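Local atomic coordinates of RNA silencing suppressor p19 (Tomato bushy stunt virus, PDB entry 4J39), a protein that suppresses RNA silencing by binding small interfering RNA duplexes as a homodimer, probably selecting them by the length of the double-stranded region. Residues Asn33-Lys38 / Tyr51-Arg56; Tyr90-Arg95 / Gln120-Leu125. One frame throughout, in Å; residues are numbered along the deposited sequence. Where two conformers were deposited one is given.

Contact 1 (Asn33-Lys38 / Tyr51-Arg56). With nucleotides of chain B.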
# COMPACT_ATOMS: atom_id res chain seq x y z
N ASN A 33 9.18 -14.31 -12.03
CA ASN A 33 10.05 -15.25 -11.21
C ASN A 33 11.42 -14.71 -10.81
O ASN A 33 12.44 -15.28 -11.14
CB ASN A 33 10.11 -16.66 -11.78
CG ASN A 33 8.78 -17.42 -11.53
OD1 ASN A 33 8.53 -17.96 -10.42
ND2 ASN A 33 7.91 -17.38 -12.51
N PRO A 34 11.41 -13.58 -10.10
CA PRO A 34 12.62 -12.89 -9.63
C PRO A 34 13.28 -13.72 -8.55
O PRO A 34 12.67 -14.62 -8.01
CB PRO A 34 12.06 -11.61 -9.08
CG PRO A 34 10.76 -11.88 -8.58
CD PRO A 34 10.20 -12.96 -9.54
N LEU A 35 14.49 -13.34 -8.20
CA LEU A 35 15.21 -13.97 -7.05
C LEU A 35 14.50 -13.71 -5.74
O LEU A 35 14.52 -14.53 -4.85
CB LEU A 35 16.68 -13.51 -7.02
CG LEU A 35 17.55 -14.06 -8.13
CD1 LEU A 35 18.83 -13.20 -8.11
CD2 LEU A 35 17.87 -15.62 -8.04
N GLY A 36 13.86 -12.57 -5.63
CA GLY A 36 13.14 -12.19 -4.42
C GLY A 36 12.41 -10.89 -4.51
O GLY A 36 11.99 -10.46 -5.62
N PHE A 37 12.37 -10.14 -3.40
CA PHE A 37 11.54 -8.95 -3.35
C PHE A 37 12.39 -7.88 -2.60
O PHE A 37 13.36 -8.26 -1.90
CB PHE A 37 10.20 -9.20 -2.67
CG PHE A 37 10.31 -9.48 -1.20
CD1 PHE A 37 10.19 -8.47 -0.26
CD2 PHE A 37 10.48 -10.84 -0.72
CE1 PHE A 37 10.24 -8.68 1.11
CE2 PHE A 37 10.56 -11.03 0.62
CZ PHE A 37 10.44 -9.95 1.55
N LYS A 38 12.01 -6.63 -2.79
CA LYS A 38 12.63 -5.58 -2.01
C LYS A 38 11.65 -4.96 -1.04
O LYS A 38 10.47 -4.68 -1.37
CB LYS A 38 13.16 -4.52 -3.00
CG LYS A 38 14.30 -4.76 -3.99
CD LYS A 38 14.62 -3.55 -4.93
CE LYS A 38 13.88 -3.59 -6.24
NZ LYS A 38 14.40 -4.69 -7.10
N TYR A 51 16.81 -6.55 0.25
CA TYR A 51 16.40 -7.49 -0.81
C TYR A 51 16.47 -8.86 -0.17
O TYR A 51 17.50 -9.23 0.36
CB TYR A 51 17.33 -7.42 -1.98
CG TYR A 51 16.84 -8.18 -3.18
CD1 TYR A 51 17.01 -9.55 -3.29
CD2 TYR A 51 16.22 -7.51 -4.18
CE1 TYR A 51 16.53 -10.21 -4.46
CE2 TYR A 51 15.71 -8.14 -5.29
CZ TYR A 51 15.84 -9.52 -5.40
OH TYR A 51 15.41 -10.12 -6.56
N LEU A 52 15.37 -9.65 -0.25
CA LEU A 52 15.29 -10.95 0.45
C LEU A 52 14.84 -11.99 -0.63
O LEU A 52 13.91 -11.70 -1.41
CB LEU A 52 14.32 -10.91 1.55
CG LEU A 52 14.78 -10.10 2.82
CD1 LEU A 52 13.59 -9.93 3.77
CD2 LEU A 52 16.07 -10.63 3.39
N ARG A 53 15.47 -13.17 -0.57
CA ARG A 53 15.17 -14.28 -1.53
C ARG A 53 13.86 -14.82 -1.17
O ARG A 53 13.55 -15.05 0.00
CB ARG A 53 16.27 -15.35 -1.52
CG ARG A 53 17.66 -14.77 -1.68
CD ARG A 53 17.67 -13.93 -2.96
NE ARG A 53 18.98 -13.23 -3.13
CZ ARG A 53 20.00 -13.74 -3.75
NH1 ARG A 53 21.16 -13.10 -3.86
NH2 ARG A 53 19.82 -14.91 -4.46
N TYR A 54 13.10 -15.21 -2.19
CA TYR A 54 11.75 -15.60 -1.96
C TYR A 54 11.34 -16.50 -3.12
O TYR A 54 11.44 -16.10 -4.27
CB TYR A 54 10.72 -14.48 -1.77
CG TYR A 54 9.28 -14.97 -1.64
CD1 TYR A 54 8.87 -15.79 -0.57
CD2 TYR A 54 8.30 -14.56 -2.58
CE1 TYR A 54 7.59 -16.22 -0.48
CE2 TYR A 54 6.99 -14.95 -2.45
CZ TYR A 54 6.63 -15.83 -1.43
OH TYR A 54 5.29 -16.22 -1.40
N ASP A 55 10.87 -17.70 -2.82
CA ASP A 55 10.66 -18.69 -3.92
C ASP A 55 9.23 -19.20 -3.97
O ASP A 55 8.96 -20.24 -4.64
CB ASP A 55 11.62 -19.89 -3.83
CG ASP A 55 11.32 -20.81 -2.63
OD1 ASP A 55 10.32 -20.63 -1.86
OD2 ASP A 55 12.09 -21.82 -2.53
N ARG A 56 8.35 -18.54 -3.21
CA ARG A 56 6.93 -18.74 -3.22
C ARG A 56 6.48 -20.02 -2.63
O ARG A 56 5.43 -20.46 -2.96
CB ARG A 56 6.37 -18.67 -4.67
CG ARG A 56 6.58 -17.41 -5.43
CD ARG A 56 5.47 -17.45 -6.49
NE ARG A 56 5.76 -16.59 -7.62
CZ ARG A 56 4.99 -16.49 -8.73
NH1 ARG A 56 3.87 -17.21 -8.87
NH2 ARG A 56 5.35 -15.64 -9.70
OP3 C B 1 14.47 -6.46 -8.88
P C B 1 15.15 -7.70 -9.34
OP1 C B 1 14.45 -8.86 -8.73
OP2 C B 1 15.38 -7.65 -10.84
O5' C B 1 16.55 -7.69 -8.57
C5' C B 1 17.34 -6.47 -8.60
C4' C B 1 18.70 -6.60 -7.93
O4' C B 1 19.67 -7.29 -8.77
C3' C B 1 19.31 -5.26 -7.66
O3' C B 1 18.75 -4.69 -6.49
C2' C B 1 20.81 -5.62 -7.59
O2' C B 1 21.23 -6.31 -6.40
C1' C B 1 20.89 -6.54 -8.78
N1 C B 1 21.03 -5.84 -10.16
C2 C B 1 22.25 -5.31 -10.54
O2 C B 1 23.18 -5.40 -9.76
N3 C B 1 22.39 -4.71 -11.79
C4 C B 1 21.33 -4.64 -12.61
N4 C B 1 21.50 -4.06 -13.82
C5 C B 1 20.06 -5.18 -12.24
C6 C B 1 19.97 -5.76 -11.01
O HOH W 1 10.31 -15.11 -6.53

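Contact 2 (Tyr90-Arg95 / Gln120-Leu125). With SO4 (sulfate ion), chain F; nucleotides of chain C.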
# COMPACT_ATOMS: atom_id res chain seq x y z
N TYR A 90 6.55 2.24 5.04
CA TYR A 90 7.02 0.92 4.66
C TYR A 90 6.72 0.73 3.16
O TYR A 90 5.63 1.16 2.71
CB TYR A 90 6.25 -0.19 5.47
CG TYR A 90 6.61 -1.54 4.98
CD1 TYR A 90 7.87 -2.15 5.17
CD2 TYR A 90 5.70 -2.27 4.19
CE1 TYR A 90 8.19 -3.39 4.78
CE2 TYR A 90 6.00 -3.52 3.68
CZ TYR A 90 7.24 -4.12 3.92
OH TYR A 90 7.59 -5.34 3.50
N SER A 91 7.64 0.22 2.40
CA SER A 91 7.42 -0.14 1.00
C SER A 91 7.85 -1.51 0.70
O SER A 91 8.85 -2.00 1.22
CB SER A 91 8.22 0.78 0.18
OG SER A 91 7.56 1.04 -1.07
N ILE A 92 7.15 -2.20 -0.20
CA ILE A 92 7.54 -3.47 -0.67
C ILE A 92 7.24 -3.54 -2.23
O ILE A 92 6.21 -2.96 -2.67
CB ILE A 92 6.81 -4.65 0.02
CG1 ILE A 92 7.37 -5.96 -0.49
CG2 ILE A 92 5.28 -4.43 0.09
CD1 ILE A 92 6.82 -7.17 0.41
N ARG A 93 8.14 -4.11 -3.00
CA ARG A 93 7.96 -4.31 -4.39
C ARG A 93 8.24 -5.78 -4.78
O ARG A 93 9.29 -6.38 -4.39
CB ARG A 93 8.86 -3.37 -5.17
CG ARG A 93 8.82 -3.68 -6.64
CD ARG A 93 9.02 -2.54 -7.47
NE ARG A 93 8.92 -2.86 -8.90
CZ ARG A 93 8.99 -1.95 -9.86
NH1 ARG A 93 9.14 -0.67 -9.53
NH2 ARG A 93 8.95 -2.30 -11.13
N PHE A 94 7.27 -6.37 -5.49
CA PHE A 94 7.39 -7.74 -5.95
C PHE A 94 6.63 -7.90 -7.28
O PHE A 94 5.47 -7.45 -7.37
CB PHE A 94 6.85 -8.67 -4.87
CG PHE A 94 7.03 -10.11 -5.18
CD1 PHE A 94 8.26 -10.66 -5.51
CD2 PHE A 94 5.88 -10.97 -5.13
CE1 PHE A 94 8.40 -12.07 -5.76
CE2 PHE A 94 6.01 -12.31 -5.43
CZ PHE A 94 7.23 -12.85 -5.72
N ARG A 95 7.30 -8.41 -8.31
CA ARG A 95 6.59 -8.77 -9.58
C ARG A 95 5.82 -7.57 -10.20
O ARG A 95 4.66 -7.66 -10.61
CB ARG A 95 5.62 -9.90 -9.33
CG ARG A 95 6.34 -11.22 -8.94
CD ARG A 95 5.31 -12.27 -8.52
NE ARG A 95 4.38 -12.54 -9.60
CZ ARG A 95 3.12 -12.99 -9.46
NH1 ARG A 95 2.59 -13.21 -8.24
NH2 ARG A 95 2.39 -13.21 -10.58
N GLN A 120 2.24 -9.85 3.28
CA GLN A 120 1.65 -11.22 3.11
C GLN A 120 0.80 -11.36 1.79
O GLN A 120 1.07 -12.25 0.99
CB GLN A 120 0.71 -11.49 4.31
CG GLN A 120 1.40 -11.65 5.72
CD GLN A 120 0.50 -11.44 6.98
OE1 GLN A 120 0.98 -11.56 8.08
NE2 GLN A 120 -0.80 -11.17 6.80
N GLU A 121 -0.05 -10.39 1.50
CA GLU A 121 -0.97 -10.52 0.34
C GLU A 121 -0.22 -10.38 -0.94
O GLU A 121 -0.47 -11.11 -1.91
CB GLU A 121 -2.10 -9.49 0.48
CG GLU A 121 -2.88 -9.67 1.89
CD GLU A 121 -4.36 -10.20 1.92
OE1 GLU A 121 -5.27 -9.63 1.24
OE2 GLU A 121 -4.57 -11.16 2.72
N LEU A 122 0.78 -9.48 -0.98
CA LEU A 122 1.58 -9.36 -2.19
C LEU A 122 2.40 -10.58 -2.54
O LEU A 122 2.49 -11.04 -3.70
CB LEU A 122 2.53 -8.10 -2.06
CG LEU A 122 3.30 -7.78 -3.29
CD1 LEU A 122 2.45 -7.64 -4.64
CD2 LEU A 122 4.21 -6.47 -3.09
N LEU A 123 3.04 -11.15 -1.52
CA LEU A 123 3.90 -12.30 -1.68
C LEU A 123 3.06 -13.57 -2.02
O LEU A 123 3.56 -14.46 -2.69
CB LEU A 123 4.78 -12.47 -0.44
CG LEU A 123 5.79 -11.34 -0.16
CD1 LEU A 123 6.62 -11.70 1.20
CD2 LEU A 123 6.66 -11.12 -1.40
N GLN A 124 1.78 -13.53 -1.72
CA GLN A 124 0.91 -14.72 -2.01
C GLN A 124 0.03 -14.54 -3.24
O GLN A 124 -0.77 -15.47 -3.55
CB GLN A 124 -0.01 -14.99 -0.87
CG GLN A 124 0.66 -15.36 0.42
CD GLN A 124 -0.29 -15.74 1.52
OE1 GLN A 124 -0.26 -16.88 2.01
NE2 GLN A 124 -1.16 -14.82 1.91
N LEU A 125 0.15 -13.41 -3.91
CA LEU A 125 -0.74 -13.11 -5.03
C LEU A 125 -0.53 -14.18 -6.11
O LEU A 125 0.60 -14.51 -6.45
CB LEU A 125 -0.37 -11.77 -5.64
CG LEU A 125 -1.38 -10.70 -6.15
CD1 LEU A 125 -0.64 -9.95 -7.34
CD2 LEU A 125 -2.87 -11.19 -6.42
S SO4 F . 9.86 -5.57 -11.21
O1 SO4 F . 9.26 -5.72 -9.80
O2 SO4 F . 9.11 -4.80 -12.22
O3 SO4 F . 11.19 -4.91 -11.21
O4 SO4 F . 9.93 -6.92 -11.76
P G C 13 7.56 1.15 -12.12
OP1 G C 13 7.19 -0.24 -12.55
OP2 G C 13 8.93 1.45 -11.66
O5' G C 13 7.22 2.12 -13.35
C5' G C 13 5.98 2.02 -14.00
C4' G C 13 5.83 3.12 -15.03
O4' G C 13 5.74 4.36 -14.32
C3' G C 13 7.01 3.36 -16.00
O3' G C 13 6.93 2.41 -17.07
C2' G C 13 6.73 4.78 -16.45
O2' G C 13 5.64 4.88 -17.32
C1' G C 13 6.35 5.37 -15.11
N9 G C 13 7.45 5.92 -14.34
C8 G C 13 8.10 5.37 -13.28
N7 G C 13 9.04 6.15 -12.77
C5 G C 13 9.03 7.25 -13.62
C6 G C 13 9.86 8.45 -13.65
O6 G C 13 10.76 8.79 -12.88
N1 G C 13 9.54 9.36 -14.71
C2 G C 13 8.59 9.13 -15.66
N2 G C 13 8.45 10.09 -16.62
N3 G C 13 7.81 8.01 -15.67
C4 G C 13 8.07 7.13 -14.59
P U C 12 9.02 1.96 -6.67
OP1 U C 12 9.14 0.47 -6.67
OP2 U C 12 10.30 2.58 -6.78
O5' U C 12 8.01 2.48 -7.78
C5' U C 12 6.66 1.93 -7.86
C4' U C 12 5.84 2.59 -8.93
O4' U C 12 5.73 3.99 -8.58
C3' U C 12 6.51 2.69 -10.31
O3' U C 12 6.42 1.54 -11.09
C2' U C 12 5.66 3.78 -10.93
O2' U C 12 4.32 3.41 -11.21
C1' U C 12 5.68 4.75 -9.77
N1 U C 12 6.81 5.71 -9.66
C2 U C 12 6.73 6.83 -10.43
O2 U C 12 5.87 7.00 -11.26
N3 U C 12 7.77 7.74 -10.24
C4 U C 12 8.85 7.70 -9.39
O4 U C 12 9.62 8.68 -9.37
C5 U C 12 8.87 6.49 -8.58
C6 U C 12 7.86 5.57 -8.76

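Contact 1 (Asn33-Lys38 / Tyr51-Arg56)
Phe37 and Leu52 lie side by side on one face of an antiparallel beta hairpin, the ring's CZ 3.9 Å from Leu52 CD1. CG of Phe37 sits between its backbone N and carbonyl carbon (chi1 68°), and the ring's CE2 and CZ lie against Leu52 CB. Tyr54 CB meets the ring's edge in plane. Phe37 suits this place because Val64 of helix 58-65 and Leu123 of helix 108-124 close over it, while Leu52 is bordered by loop residues Glu13 and Ser67.

Around this centre the backbones pair: Phe37 N bonds to Leu52 O, and Leu52 N returns to Phe37 O at 2.9 Å. Tyr54 N extends the pairing to Leu35 O, in the carbonyl plane on a lone pair. Gly36 suits the non-hydrogen-bonded pair with Arg53, where its CA makes a CA-H...O contact of 3.1 Å with Leu52 O and a side chain has no room.

On the other face Tyr51, with CG anti to the backbone N (chi1 -170°), has Phe37 O over its ring and Lys38 CG at its edge, 3.4 Å from CD2. Its hydroxyl accepts a weak bond from Gly36 N and donates to OP1 of nucleotide C1 of chain B at 2.7 Å. A water donates to both Pro34 O and Tyr54 O. Arg53 NE bonds to the backbone O of Glu13, and its NH2 makes a salt bridge with Glu19.

The hairpin thus presents an apolar face, covered at Phe37 by helices, and a polar face where a hydroxyl donor meets the terminal 5' phosphate of one RNA strand, with Lys38 perhaps adding a favourable charge.

Contact 2 (Tyr90-Arg95 / Gln120-Leu125)
Ile92 and Leu122 reach toward each other tip to tip, Ile92 CG2 3.9 Å from Leu122 CD2, where the C-terminal helix packs on the p19 antiparallel sheet. The strand and helix segments run nearly parallel, their axes 9.1 Å apart. Alternation along the strand turns Ile92 and Phe94 toward the helix and Arg93 away.

Phe94 and Leu123 cross at about a right angle, Leu123 CD2 lying over one face of the ring in a CH-pi contact 4.1 Å from its centroid, while Arg95 CG covers the centre of the opposite face; Leu122 O is at the ring's edge. A flat ring suits this slot between two aliphatic groups. Leu122 suits its place because CD2 meets both Ile92 and Phe94, with Val97, Ile99 and Met114 of the second subunit around it.

On the sheet's other side Arg93 NH1 bonds to OP1 of U12 and OP2 of G13 of chain C, NH2 weakly to OP1 of G13, and NE and NH2 grip a sulfate, probably from the crystallisation liquor.

At the helix's C-terminal end, Arg95 NE pairs with Asp32 and NH2 with the terminal carboxylate of Pro127; NH1 donates to Leu125 O at 3.0 Å, from 47° out of the carbonyl plane.

In the fold
After helix 17-26, contact 1 comes first: strand 36-43 leads out, the chain turns, and strand 46-53 returns, closing a short hairpin. The chain then passes through helices 58-65 and 70-78 before strand 87-94 enters the sheet beside 36-43. Contact 2 closes a longer loop, through strand 97-104 and most of helix 108-124. The two loops follow in series, neither nested nor crossed, yet they meet in space. Lys38 O and Arg93 N lie 2.9 Å apart, a probable hydrogen bond joining the neighbouring strands, and Tyr54 OH probably bonds to Leu123 O, tying the hairpin's end to the C-terminal helix. Together they unite the sheet, whose one face binds RNA, with its helical cover.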